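Local coordinates for enterobactin synthetase component F-related protein (Vibrio cholerae serotype O1, PDB 4OXI) that is an adenylation-domain protein that binds glycyl-adenosine-5'-phosphate and probably uses ATP to activate glycine in a lipopolysaccharide modification pathway, at residues 70-75 with 105-110; 97-102 with 214-219; 131-136 with 159-164; 146-151 with 167-172. One frame throughout, in Å; residues are numbered along the deposited sequence.

Contact 1 (70-75 with 105-110)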
loop_
_atom_site.group_PDB
_atom_site.type_symbol
_atom_site.label_atom_id
_atom_site.label_comp_id
_atom_site.label_asym_id
_atom_site.label_seq_id
_atom_site.Cartn_x
_atom_site.Cartn_y
_atom_site.Cartn_z
ATOM N N TRP A 70 -4.153 -15.837 -10.498
ATOM C CA TRP A 70 -3.088 -16.286 -11.398
ATOM C C TRP A 70 -1.758 -15.770 -10.847
ATOM O O TRP A 70 -1.635 -14.579 -10.553
ATOM C CB TRP A 70 -3.302 -15.754 -12.812
ATOM C CG TRP A 70 -2.222 -16.176 -13.798
ATOM C CD1 TRP A 70 -2.255 -17.257 -14.644
ATOM C CD2 TRP A 70 -0.960 -15.526 -14.029
ATOM N NE1 TRP A 70 -1.095 -17.313 -15.386
ATOM C CE2 TRP A 70 -0.281 -16.268 -15.029
ATOM C CE3 TRP A 70 -0.339 -14.387 -13.496
ATOM C CZ2 TRP A 70 0.992 -15.912 -15.498
ATOM C CZ3 TRP A 70 0.922 -14.031 -13.958
ATOM C CH2 TRP A 70 1.579 -14.792 -14.953
ATOM N N VAL A 71 -0.778 -16.663 -10.700
ATOM C CA VAL A 71 0.553 -16.277 -10.216
ATOM C C VAL A 71 1.631 -17.249 -10.726
ATOM O O VAL A 71 1.513 -18.474 -10.570
ATOM C CB VAL A 71 0.592 -16.155 -8.656
ATOM C CG1 VAL A 71 0.244 -17.489 -7.977
ATOM C CG2 VAL A 71 1.965 -15.656 -8.172
ATOM N N LYS A 72 2.676 -16.702 -11.339
ATOM C CA LYS A 72 3.771 -17.536 -11.872
ATOM C C LYS A 72 3.266 -18.708 -12.701
ATOM O O LYS A 72 3.519 -19.865 -12.362
ATOM C CB LYS A 72 4.649 -18.085 -10.734
ATOM C CG LYS A 72 5.387 -16.999 -9.931
ATOM C CD LYS A 72 6.166 -17.642 -8.783
ATOM C CE LYS A 72 6.815 -16.596 -7.924
ATOM N NZ LYS A 72 7.494 -17.238 -6.770
ATOM N N GLN A 73 2.501 -18.402 -13.743
ATOM C CA GLN A 73 2.064 -19.394 -14.716
ATOM C C GLN A 73 1.098 -20.461 -14.153
ATOM O O GLN A 73 0.812 -21.459 -14.828
ATOM C CB GLN A 73 3.284 -20.049 -15.380
ATOM C CG GLN A 73 2.997 -20.595 -16.753
ATOM C CD GLN A 73 4.259 -20.836 -17.546
ATOM O OE1 GLN A 73 4.421 -20.300 -18.644
ATOM N NE2 GLN A 73 5.160 -21.654 -17.000
ATOM N N LYS A 74 0.585 -20.257 -12.936
ATOM C CA LYS A 74 -0.430 -21.174 -12.405
ATOM C C LYS A 74 -1.722 -20.476 -12.019
ATOM O O LYS A 74 -1.718 -19.350 -11.525
ATOM C CB LYS A 74 0.097 -21.953 -11.201
ATOM C CG LYS A 74 1.209 -22.921 -11.524
ATOM C CD LYS A 74 1.424 -23.883 -10.367
ATOM C CE LYS A 74 2.426 -24.961 -10.743
ATOM N NZ LYS A 74 3.681 -24.369 -11.284
ATOM N N THR A 75 -2.837 -21.161 -12.228
ATOM C CA THR A 75 -4.138 -20.598 -11.898
ATOM C C THR A 75 -4.790 -21.410 -10.782
ATOM O O THR A 75 -4.678 -22.632 -10.763
ATOM C CB THR A 75 -5.024 -20.595 -13.139
ATOM O OG1 THR A 75 -4.301 -19.963 -14.204
ATOM C CG2 THR A 75 -6.314 -19.843 -12.886
ATOM N N VAL A 105 6.539 -13.151 -0.999
ATOM C CA VAL A 105 6.082 -12.073 -1.876
ATOM C C VAL A 105 5.799 -12.564 -3.299
ATOM O O VAL A 105 6.495 -13.444 -3.796
ATOM C CB VAL A 105 7.100 -10.904 -1.936
ATOM C CG1 VAL A 105 7.195 -10.218 -0.581
ATOM C CG2 VAL A 105 8.472 -11.402 -2.394
ATOM N N ARG A 106 4.769 -11.991 -3.935
ATOM C CA ARG A 106 4.397 -12.301 -5.326
ATOM C C ARG A 106 4.356 -13.783 -5.588
ATOM O O ARG A 106 4.827 -14.265 -6.619
ATOM C CB ARG A 106 5.324 -11.597 -6.329
ATOM C CG ARG A 106 5.100 -10.080 -6.312
ATOM C CD ARG A 106 5.921 -9.304 -7.325
ATOM N NE ARG A 106 5.879 -7.887 -6.962
ATOM C CZ ARG A 106 4.859 -7.071 -7.220
ATOM N NH1 ARG A 106 3.786 -7.512 -7.882
ATOM N NH2 ARG A 106 4.919 -5.805 -6.821
ATOM N N ASP A 107 3.792 -14.499 -4.629
ATOM C CA ASP A 107 3.814 -15.943 -4.644
ATOM C C ASP A 107 2.517 -16.436 -4.004
ATOM O O ASP A 107 1.919 -15.732 -3.176
ATOM C CB ASP A 107 5.016 -16.433 -3.840
ATOM C CG ASP A 107 5.150 -17.947 -3.851
ATOM O OD1 ASP A 107 5.885 -18.465 -4.723
ATOM O OD2 ASP A 107 4.518 -18.626 -3.001
ATOM N N LEU A 108 2.088 -17.634 -4.380
ATOM C CA LEU A 108 0.844 -18.205 -3.877
ATOM C C LEU A 108 0.729 -18.137 -2.353
ATOM O O LEU A 108 -0.350 -17.857 -1.810
ATOM C CB LEU A 108 0.747 -19.661 -4.320
ATOM C CG LEU A 108 -0.305 -20.514 -3.616
ATOM C CD1 LEU A 108 -1.701 -20.033 -4.010
ATOM C CD2 LEU A 108 -0.105 -21.998 -3.958
ATOM N N ALA A 109 1.838 -18.401 -1.668
ATOM C CA ALA A 109 1.835 -18.461 -0.207
ATOM C C ALA A 109 1.417 -17.129 0.407
ATOM O O ALA A 109 0.700 -17.110 1.394
ATOM C CB ALA A 109 3.191 -18.881 0.303
ATOM N N ALA A 110 1.827 -16.011 -0.186
ATOM C CA ALA A 110 1.423 -14.698 0.349
ATOM C C ALA A 110 -0.080 -14.478 0.243
ATOM O O ALA A 110 -0.709 -14.025 1.207
ATOM C CB ALA A 110 2.168 -13.576 -0.350
#
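Lys72 and Asp107 form the salt bridge of this contact, with Lys72 NZ 2.9 Å from Asp107 OD1. The ammonium reaches the anti lone pair of OD1, on the side turned away from OD2. Lys72 gets there with its chain fully extended beyond CG, and its CE passes 3.3 Å from Arg106 O on the way. A second bond holds the same carboxylate: Ala109 N donates to Asp107 OD2 at 3.0 Å and 171°. Asp107 is therefore the N-cap of helix 108-119, and one oxygen serves the helix while the other serves the lysine. Because Asp151 lies close to OD2, the lysine charge and the helix N-terminus probably offset repulsion between the two acids.

Backbone hydrogen bonds set the position of Lys72. Val71 to Lys74 is a type I' turn, closed by Val71 N to Lys74 O at 3.0 Å and Lys74 N to Val71 O at 3.1 Å, so the lysine sits at the tip of a tight beta hairpin.

The apolar part rests on the two methyls of Val71. CG2, anti to the backbone N, lies 3.5 Å from Arg106 O, while CG1 faces Leu108 CB at 4.3 Å. The Arg106 guanidinium turns away, toward Asp263 and the carbonyl of Tyr261.

In the fold, strand 67-71 runs between strands 74-77 and 282-285. Val71 touches Tyr76 and Val285 beside it, and Leu108 packs on Leu69 and Tyr76, which brings the start of helix 108-119 against this mixed sheet.

Contact 2 (97-102 with 214-219)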
loop_
_atom_site.group_PDB
_atom_site.type_symbol
_atom_site.label_atom_id
_atom_site.label_comp_id
_atom_site.label_asym_id
_atom_site.label_seq_id
_atom_site.Cartn_x
_atom_site.Cartn_y
_atom_site.Cartn_z
ATOM N N VAL A 97 -3.081 -17.876 17.345
ATOM C CA VAL A 97 -2.344 -16.849 16.631
ATOM C C VAL A 97 -3.303 -15.743 16.265
ATOM O O VAL A 97 -4.390 -16.022 15.765
ATOM C CB VAL A 97 -1.748 -17.432 15.327
ATOM C CG1 VAL A 97 -1.138 -16.340 14.475
ATOM C CG2 VAL A 97 -0.699 -18.476 15.654
ATOM N N GLN A 98 -2.913 -14.490 16.495
ATOM C CA GLN A 98 -3.717 -13.354 16.032
ATOM C C GLN A 98 -3.012 -12.584 14.911
ATOM O O GLN A 98 -3.651 -12.127 13.958
ATOM C CB GLN A 98 -4.049 -12.400 17.188
ATOM C CG GLN A 98 -4.692 -11.076 16.718
ATOM C CD GLN A 98 -6.046 -11.275 16.030
ATOM O OE1 GLN A 98 -6.834 -12.136 16.426
ATOM N NE2 GLN A 98 -6.320 -10.475 14.993
ATOM N N ARG A 99 -1.691 -12.444 15.022
ATOM C CA ARG A 99 -0.924 -11.678 14.046
ATOM C C ARG A 99 0.071 -12.555 13.284
ATOM O O ARG A 99 0.863 -13.284 13.890
ATOM C CB ARG A 99 -0.192 -10.516 14.732
ATOM C CG ARG A 99 -1.132 -9.560 15.486
ATOM C CD ARG A 99 -0.390 -8.343 16.020
ATOM N NE ARG A 99 -1.314 -7.361 16.577
ATOM C CZ ARG A 99 -0.933 -6.236 17.174
ATOM N NH1 ARG A 99 0.352 -5.939 17.280
ATOM N NH2 ARG A 99 -1.836 -5.410 17.669
ATOM N N VAL A 100 0.029 -12.490 11.956
ATOM C CA VAL A 100 0.965 -13.256 11.146
ATOM C C VAL A 100 1.743 -12.328 10.241
ATOM O O VAL A 100 1.161 -11.520 9.514
ATOM C CB VAL A 100 0.245 -14.292 10.265
ATOM C CG1 VAL A 100 1.266 -15.094 9.449
ATOM C CG2 VAL A 100 -0.550 -15.226 11.121
ATOM N N ALA A 101 3.060 -12.440 10.274
ATOM C CA ALA A 101 3.888 -11.675 9.352
ATOM C C ALA A 101 4.087 -12.476 8.073
ATOM O O ALA A 101 4.186 -13.701 8.100
ATOM C CB ALA A 101 5.210 -11.335 9.973
ATOM N N ILE A 102 4.124 -11.788 6.947
ATOM C CA ILE A 102 4.199 -12.484 5.672
ATOM C C ILE A 102 5.478 -12.133 4.934
ATOM O O ILE A 102 5.633 -11.007 4.472
ATOM C CB ILE A 102 2.975 -12.164 4.796
ATOM C CG1 ILE A 102 1.685 -12.486 5.572
ATOM C CG2 ILE A 102 3.042 -12.949 3.485
ATOM C CD1 ILE A 102 0.451 -12.485 4.724
ATOM N N HIS A 214 -13.531 -4.096 14.998
ATOM C CA HIS A 214 -12.483 -3.177 15.420
ATOM C C HIS A 214 -11.120 -3.812 15.596
ATOM O O HIS A 214 -10.134 -3.111 15.815
ATOM C CB HIS A 214 -12.908 -2.410 16.668
ATOM C CG HIS A 214 -14.083 -1.521 16.420
ATOM N ND1 HIS A 214 -14.096 -0.584 15.404
ATOM C CD2 HIS A 214 -15.302 -1.461 17.008
ATOM C CE1 HIS A 214 -15.266 0.029 15.393
ATOM N NE2 HIS A 214 -16.014 -0.482 16.356
ATOM N N GLU A 215 -11.060 -5.131 15.480
ATOM C CA GLU A 215 -9.782 -5.835 15.405
ATOM C C GLU A 215 -9.008 -5.372 14.158
ATOM O O GLU A 215 -9.599 -4.936 13.171
ATOM C CB GLU A 215 -10.028 -7.350 15.365
ATOM C CG GLU A 215 -8.787 -8.201 15.283
ATOM C CD GLU A 215 -7.872 -8.011 16.475
ATOM O OE1 GLU A 215 -8.120 -8.682 17.505
ATOM O OE2 GLU A 215 -6.909 -7.201 16.383
ATOM N N TYR A 216 -7.687 -5.438 14.208
ATOM C CA TYR A 216 -6.874 -5.028 13.067
ATOM C C TYR A 216 -6.867 -6.097 11.973
ATOM O O TYR A 216 -6.650 -7.287 12.253
ATOM C CB TYR A 216 -5.446 -4.779 13.524
ATOM C CG TYR A 216 -5.294 -3.695 14.571
ATOM C CD1 TYR A 216 -6.061 -2.533 14.519
ATOM C CD2 TYR A 216 -4.369 -3.824 15.601
ATOM C CE1 TYR A 216 -5.916 -1.525 15.484
ATOM C CE2 TYR A 216 -4.217 -2.829 16.565
ATOM C CZ TYR A 216 -4.987 -1.683 16.494
ATOM O OH TYR A 216 -4.822 -0.697 17.432
ATOM N N ALA A 217 -7.083 -5.673 10.726
ATOM C CA ALA A 217 -7.016 -6.584 9.581
ATOM C C ALA A 217 -5.583 -6.695 9.053
ATOM O O ALA A 217 -5.133 -7.786 8.651
ATOM C CB ALA A 217 -7.972 -6.133 8.467
ATOM N N TYR A 218 -4.867 -5.572 9.043
ATOM C CA TYR A 218 -3.460 -5.599 8.643
ATOM C C TYR A 218 -2.704 -4.449 9.265
ATOM O O TYR A 218 -3.302 -3.450 9.657
ATOM C CB TYR A 218 -3.305 -5.555 7.110
ATOM C CG TYR A 218 -3.893 -4.327 6.424
ATOM C CD1 TYR A 218 -3.125 -3.185 6.206
ATOM C CD2 TYR A 218 -5.207 -4.320 5.984
ATOM C CE1 TYR A 218 -3.660 -2.072 5.570
ATOM C CE2 TYR A 218 -5.755 -3.204 5.345
ATOM C CZ TYR A 218 -4.976 -2.089 5.151
ATOM O OH TYR A 218 -5.515 -0.986 4.522
ATOM N N ILE A 219 -1.386 -4.585 9.356
ATOM C CA ILE A 219 -0.569 -3.486 9.857
ATOM C C ILE A 219 0.508 -3.119 8.849
ATOM O O ILE A 219 1.331 -3.961 8.475
ATOM C CB ILE A 219 0.116 -3.863 11.186
ATOM C CG1 ILE A 219 -0.938 -4.278 12.227
ATOM C CG2 ILE A 219 0.993 -2.718 11.668
ATOM C CD1 ILE A 219 -0.345 -4.966 13.461
HETATM O O HOH W 1 -4.115 -7.605 15.952
#
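Gln98 stacks its side-chain amide over the carboxylate of Glu215, the two planes 20° apart, with Gln98 NE2 3.3 Å from Glu215 CD. The amide nitrogen donates to Thr123 OG1 and, weakly, to the Gly121 carbonyl. The contact joins the beginning of strand 99-102, in the parallel five-stranded sheet, to the two-stranded antiparallel unit of 216-222 and 230-235, where Ala217 and Tyr218 form a classic beta bulge opposite Val234.

Arg99 carries the other half. Its chain is extended from CG to NE, which takes the guanidinium alongside Tyr216: Arg99 NH2 lies at the ring edge, 3.6 Å from Tyr216 CD2, with the planes 47° apart. Ile219 CD1 lies over one guanidinium face, toward its rim, 4.0 Å from Arg99 CZ. NH1 is tied to the Thr143 carbonyl, which limits how the group can turn.

Arg99 and Glu215 are opposite charges that do not touch, NH2 and OE2 being 5.5 Å apart. A water links them instead, accepting from Arg99 NE at 2.9 Å and donating to Glu215 OE2 at 2.9 Å. The same OE2 also accepts from Tyr216 N at 2.9 Å, the donor standing 21° out of the carboxylate plane.

Contact 3 (131-136 with 159-164)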
loop_
_atom_site.group_PDB
_atom_site.type_symbol
_atom_site.label_atom_id
_atom_site.label_comp_id
_atom_site.label_asym_id
_atom_site.label_seq_id
_atom_site.Cartn_x
_atom_site.Cartn_y
_atom_site.Cartn_z
ATOM N N ALA A 131 13.714 -5.896 3.056
ATOM C CA ALA A 131 14.052 -5.627 4.446
ATOM C C ALA A 131 15.175 -6.552 4.874
ATOM O O ALA A 131 15.217 -7.738 4.501
ATOM C CB ALA A 131 12.848 -5.827 5.347
ATOM N N THR A 132 16.076 -6.005 5.679
ATOM C CA THR A 132 17.176 -6.771 6.239
ATOM C C THR A 132 16.688 -7.574 7.416
ATOM O O THR A 132 15.597 -7.328 7.966
ATOM C CB THR A 132 18.287 -5.851 6.761
ATOM O OG1 THR A 132 17.800 -5.120 7.895
ATOM C CG2 THR A 132 18.729 -4.878 5.667
ATOM N N THR A 133 17.516 -8.529 7.806
ATOM C CA THR A 133 17.261 -9.341 8.975
ATOM C C THR A 133 16.918 -8.475 10.175
ATOM O O THR A 133 15.930 -8.716 10.876
ATOM C CB THR A 133 18.496 -10.178 9.278
ATOM O OG1 THR A 133 18.694 -11.088 8.191
ATOM C CG2 THR A 133 18.313 -10.967 10.556
ATOM N N GLU A 134 17.729 -7.448 10.392
ATOM C CA GLU A 134 17.546 -6.548 11.519
ATOM C C GLU A 134 16.229 -5.787 11.444
ATOM O O GLU A 134 15.542 -5.623 12.456
ATOM C CB GLU A 134 18.715 -5.562 11.577
ATOM C CG GLU A 134 18.643 -4.572 12.725
ATOM C CD GLU A 134 19.894 -3.695 12.809
ATOM O OE1 GLU A 134 21.012 -4.247 12.666
ATOM O OE2 GLU A 134 19.758 -2.462 13.013
ATOM N N GLN A 135 15.873 -5.324 10.248
ATOM C CA GLN A 135 14.628 -4.576 10.081
ATOM C C GLN A 135 13.407 -5.455 10.353
ATOM O O GLN A 135 12.426 -4.990 10.936
ATOM C CB GLN A 135 14.558 -3.950 8.683
ATOM C CG GLN A 135 15.418 -2.690 8.526
ATOM C CD GLN A 135 15.972 -2.541 7.121
ATOM O OE1 GLN A 135 15.510 -3.191 6.178
ATOM N NE2 GLN A 135 16.988 -1.703 6.977
ATOM N N ILE A 136 13.482 -6.717 9.927
ATOM C CA ILE A 136 12.416 -7.692 10.156
ATOM C C ILE A 136 12.240 -7.932 11.652
ATOM O O ILE A 136 11.107 -7.935 12.153
ATOM C CB ILE A 136 12.703 -9.031 9.436
ATOM C CG1 ILE A 136 12.683 -8.829 7.921
ATOM C CG2 ILE A 136 11.677 -10.091 9.830
ATOM C CD1 ILE A 136 13.118 -10.048 7.119
ATOM N N SER A 159 16.537 -18.073 7.003
ATOM C CA SER A 159 17.678 -18.634 7.733
ATOM C C SER A 159 18.516 -17.577 8.463
ATOM O O SER A 159 18.871 -17.779 9.625
ATOM C CB SER A 159 18.553 -19.480 6.817
ATOM O OG SER A 159 19.679 -19.946 7.530
ATOM N N SER A 160 18.810 -16.445 7.814
ATOM C CA SER A 160 19.534 -15.349 8.486
ATOM C C SER A 160 18.754 -14.821 9.693
ATOM O O SER A 160 19.337 -14.481 10.721
ATOM C CB SER A 160 19.804 -14.188 7.525
ATOM O OG SER A 160 20.332 -14.645 6.296
ATOM N N LEU A 161 17.430 -14.749 9.564
ATOM C CA LEU A 161 16.592 -14.294 10.671
ATOM C C LEU A 161 16.646 -15.285 11.817
ATOM O O LEU A 161 16.793 -14.903 12.966
ATOM C CB LEU A 161 15.132 -14.110 10.225
ATOM C CG LEU A 161 14.175 -13.642 11.330
ATOM C CD1 LEU A 161 14.626 -12.289 11.831
ATOM C CD2 LEU A 161 12.716 -13.575 10.846
ATOM N N LEU A 162 16.494 -16.564 11.501
ATOM C CA LEU A 162 16.415 -17.585 12.543
ATOM C C LEU A 162 17.730 -17.664 13.299
ATOM O O LEU A 162 17.760 -17.937 14.496
ATOM C CB LEU A 162 16.071 -18.945 11.938
ATOM C CG LEU A 162 14.671 -19.018 11.325
ATOM C CD1 LEU A 162 14.386 -20.407 10.815
ATOM C CD2 LEU A 162 13.633 -18.601 12.351
ATOM N N GLU A 163 18.818 -17.406 12.589
ATOM C CA GLU A 163 20.139 -17.459 13.187
ATOM C C GLU A 163 20.302 -16.472 14.341
ATOM O O GLU A 163 20.937 -16.796 15.339
ATOM C CB GLU A 163 21.218 -17.222 12.123
ATOM C CG GLU A 163 22.627 -17.100 12.689
ATOM C CD GLU A 163 23.257 -18.451 13.037
ATOM O OE1 GLU A 163 22.546 -19.485 12.997
ATOM O OE2 GLU A 163 24.475 -18.476 13.341
ATOM N N THR A 164 19.728 -15.276 14.230
ATOM C CA THR A 164 19.968 -14.280 15.279
ATOM C C THR A 164 18.817 -14.060 16.253
ATOM O O THR A 164 19.046 -13.654 17.395
ATOM C CB THR A 164 20.390 -12.925 14.709
ATOM O OG1 THR A 164 19.354 -12.428 13.861
ATOM C CG2 THR A 164 21.676 -13.060 13.917
#
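Thr133 and Leu161 meet with no flat group between them; the side-chain amide that matters is that of Gln135, set back from the interface, with Thr132 N above its carbonyl plane, 53° out of it and 2.9 Å from Gln135 OE1. In return Gln135 N donates to Thr132 OG1 at 3.0 Å. This reciprocal pair is a capping box that closes the N-terminus of helix 133-142, and the contact is a helix-helix packing of that first turn against helix 155-164.

Close backbones are the first evidence: the CA atoms of Thr133 and Leu161 are 5.3 Å apart. Thr133 touches Ser160, Leu161 and Thr164 of the other segment. Its CG2 lies 3.7 Å from Leu161 CA, with the Ser160 carbonyl oxygen equally near, and is also 3.8 Å from Thr164 OG1. On the other branch, Thr133 OG1 lies 3.4 Å from Ser160 CB, a van der Waals approach.

Leu161 holds its CG trans to the main-chain nitrogen (chi1 180°), which carries both methyls toward helix 133-142. CD1 comes beside Thr133, whereas CD2 touches Ile136 as well as Ile148 and Leu169 on the sheet side. Ile136, one turn after Thr133 and itself packed on Leu103, supplies the buried end of the interface: its CG2 touches Leu161 CD2 at 3.8 Å.

Contact 4 (146-151 with 167-172)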
loop_
_atom_site.group_PDB
_atom_site.type_symbol
_atom_site.label_atom_id
_atom_site.label_comp_id
_atom_site.label_asym_id
_atom_site.label_seq_id
_atom_site.Cartn_x
_atom_site.Cartn_y
_atom_site.Cartn_z
ATOM N N ASP A 146 5.033 -13.355 16.449
ATOM C CA ASP A 146 6.032 -14.415 16.416
ATOM C C ASP A 146 5.669 -15.502 15.410
ATOM O O ASP A 146 6.080 -16.646 15.575
ATOM C CB ASP A 146 6.217 -15.029 17.806
ATOM C CG ASP A 146 4.959 -15.714 18.321
ATOM O OD1 ASP A 146 3.900 -15.657 17.641
ATOM O OD2 ASP A 146 5.027 -16.314 19.422
ATOM N N SER A 147 4.879 -15.153 14.394
ATOM C CA SER A 147 4.443 -16.126 13.394
ATOM C C SER A 147 4.730 -15.589 12.007
ATOM O O SER A 147 4.399 -14.443 11.698
ATOM C CB SER A 147 2.953 -16.423 13.541
ATOM O OG SER A 147 2.678 -16.933 14.840
ATOM N N ILE A 148 5.376 -16.404 11.179
ATOM C CA ILE A 148 5.784 -15.949 9.862
ATOM C C ILE A 148 5.429 -16.953 8.777
ATOM O O ILE A 148 5.789 -18.142 8.877
ATOM C CB ILE A 148 7.293 -15.704 9.807
ATOM C CG1 ILE A 148 7.747 -14.877 11.005
ATOM C CG2 ILE A 148 7.671 -14.955 8.513
ATOM C CD1 ILE A 148 9.257 -14.514 10.936
ATOM N N MET A 149 4.727 -16.473 7.748
ATOM C CA MET A 149 4.441 -17.283 6.568
ATOM C C MET A 149 5.555 -17.124 5.551
ATOM O O MET A 149 5.898 -15.998 5.159
ATOM C CB MET A 149 3.137 -16.838 5.905
ATOM C CG MET A 149 2.751 -17.711 4.731
ATOM S SD MET A 149 1.870 -19.162 5.312
ATOM C CE MET A 149 1.639 -20.035 3.764
ATOM N N VAL A 150 6.105 -18.245 5.102
ATOM C CA VAL A 150 7.232 -18.212 4.181
ATOM C C VAL A 150 6.906 -19.051 2.959
ATOM O O VAL A 150 5.825 -19.650 2.880
ATOM C CB VAL A 150 8.535 -18.727 4.862
ATOM C CG1 VAL A 150 8.776 -17.980 6.161
ATOM C CG2 VAL A 150 8.451 -20.230 5.147
ATOM N N ASP A 151 7.837 -19.082 2.006
ATOM C CA ASP A 151 7.779 -20.001 0.862
ATOM C C ASP A 151 9.207 -20.348 0.468
ATOM O O ASP A 151 10.147 -19.809 1.055
ATOM C CB ASP A 151 7.050 -19.367 -0.324
ATOM C CG ASP A 151 7.714 -18.067 -0.803
ATOM O OD1 ASP A 151 8.951 -17.920 -0.703
ATOM O OD2 ASP A 151 6.995 -17.172 -1.294
ATOM N N ASP A 167 14.166 -15.338 20.541
ATOM C CA ASP A 167 12.812 -15.794 20.848
ATOM C C ASP A 167 12.335 -16.856 19.850
ATOM O O ASP A 167 12.660 -16.781 18.674
ATOM C CB ASP A 167 11.852 -14.593 20.854
ATOM C CG ASP A 167 12.164 -13.595 21.968
ATOM O OD1 ASP A 167 12.442 -14.036 23.106
ATOM O OD2 ASP A 167 12.138 -12.371 21.705
ATOM N N ARG A 168 11.571 -17.838 20.319
ATOM C CA ARG A 168 11.025 -18.874 19.446
ATOM C C ARG A 168 10.070 -18.285 18.409
ATOM O O ARG A 168 9.077 -17.646 18.765
ATOM C CB ARG A 168 10.289 -19.954 20.262
ATOM C CG ARG A 168 9.585 -21.021 19.400
ATOM C CD ARG A 168 9.182 -22.265 20.215
ATOM N NE ARG A 168 10.336 -22.872 20.883
ATOM C CZ ARG A 168 11.158 -23.763 20.317
ATOM N NH1 ARG A 168 10.950 -24.171 19.064
ATOM N NH2 ARG A 168 12.195 -24.246 21.003
ATOM N N LEU A 169 10.365 -18.505 17.127
ATOM C CA LEU A 169 9.463 -18.068 16.063
ATOM C C LEU A 169 8.687 -19.265 15.542
ATOM O O LEU A 169 9.174 -20.394 15.582
ATOM C CB LEU A 169 10.232 -17.416 14.914
ATOM C CG LEU A 169 10.913 -16.089 15.229
ATOM C CD1 LEU A 169 11.603 -15.538 13.989
ATOM C CD2 LEU A 169 9.898 -15.095 15.777
ATOM N N HIS A 170 7.471 -19.016 15.072
ATOM C CA HIS A 170 6.654 -20.068 14.486
ATOM C C HIS A 170 6.495 -19.837 12.989
ATOM O O HIS A 170 5.897 -18.840 12.548
ATOM C CB HIS A 170 5.318 -20.150 15.212
ATOM C CG HIS A 170 5.453 -20.615 16.628
ATOM N ND1 HIS A 170 5.270 -21.933 16.999
ATOM C CD2 HIS A 170 5.801 -19.949 17.757
ATOM C CE1 HIS A 170 5.482 -22.052 18.298
ATOM N NE2 HIS A 170 5.797 -20.863 18.782
ATOM N N ILE A 171 7.072 -20.758 12.223
ATOM C CA ILE A 171 7.221 -20.616 10.786
ATOM C C ILE A 171 6.164 -21.449 10.079
ATOM O O ILE A 171 6.023 -22.642 10.364
ATOM C CB ILE A 171 8.596 -21.119 10.356
ATOM C CG1 ILE A 171 9.685 -20.480 11.215
ATOM C CG2 ILE A 171 8.834 -20.856 8.879
ATOM C CD1 ILE A 171 9.722 -18.969 11.138
ATOM N N TYR A 172 5.416 -20.830 9.161
ATOM C CA TYR A 172 4.367 -21.543 8.456
ATOM C C TYR A 172 4.685 -21.632 6.981
ATOM O O TYR A 172 5.234 -20.696 6.407
ATOM C CB TYR A 172 3.009 -20.872 8.673
ATOM C CG TYR A 172 2.513 -21.039 10.084
ATOM C CD1 TYR A 172 1.668 -22.088 10.424
ATOM C CD2 TYR A 172 2.913 -20.166 11.089
ATOM C CE1 TYR A 172 1.226 -22.259 11.727
ATOM C CE2 TYR A 172 2.473 -20.328 12.387
ATOM C CZ TYR A 172 1.636 -21.378 12.697
ATOM O OH TYR A 172 1.197 -21.530 13.996
HETATM O O HOH W 2 7.201 -17.957 20.672
#
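Four main-chain hydrogen bonds join Asp146-Val150 to His170-Tyr172. His170 N donates to Asp146 O at 2.8 Å, and His170 O accepts from Ile148 N at 2.8 Å. One step on, Tyr172 N reaches Ile148 O at 2.7 Å, and Val150 N reaches Tyr172 O at 2.9 Å. This alternation identifies a parallel pair, and the axes of strands 147-149 and 170-172 run the same way, 21° apart. CA-H...O contacts reinforce it, among them Ser147 CA to His170 O at 3.2 Å. At the exposed end a water donates to both Asp146 OD2 and Arg168 O.

Side chains separate onto two faces. On one, Ile148 CD1 meets Leu169 CD1 at 4.0 Å; Ile171 lies on this face too, and its CG2 touches Val150 CG2 at 3.8 Å. The other face bears Ser147, His170, Met149 and Tyr172. The Met149 chain bends at chi2 (84°), placing SD 3.9 Å from Tyr172 CB. The Tyr172 ring extends back alongside Ser147; it stacks on His192 and meets Trp92 edge to face, while His170 ND1 is hydrogen-bonded to His192.

Strands 147-149 and 170-173, with the intervening helix 155-164, form a beta-alpha-beta crossover. That helix covers the isoleucine face through Leu158 and Leu161, and Met149 packs against helices 78-95 and 108-119 on the opposite face, so the pair lies in the middle of a three-layer alpha/beta/alpha arrangement.

Contacts 2 and 4, their centres about 14 Å apart, share the parallel five-stranded sheet, where Ala101 of strand 99-102 pairs with Ser147 and Met149 of strand 147-149. The centres of contacts 3 and 4 are about 12 Å apart, and Leu161 packs on Ile148. Contact 1, centre to centre about 20 Å from contact 4, meets it where Ala109 packs on Val150 and Asp151, and meets contact 2 through Ala110 on Ile102. Along the chain, contacts 1 and 2 alternate, as do 3 and 4, both of which lie between the segments of contact 2. Contacts 3 and 4 build sheet and helix layer; contacts 1 and 2 join them to the mixed sheet and hairpin 216-235.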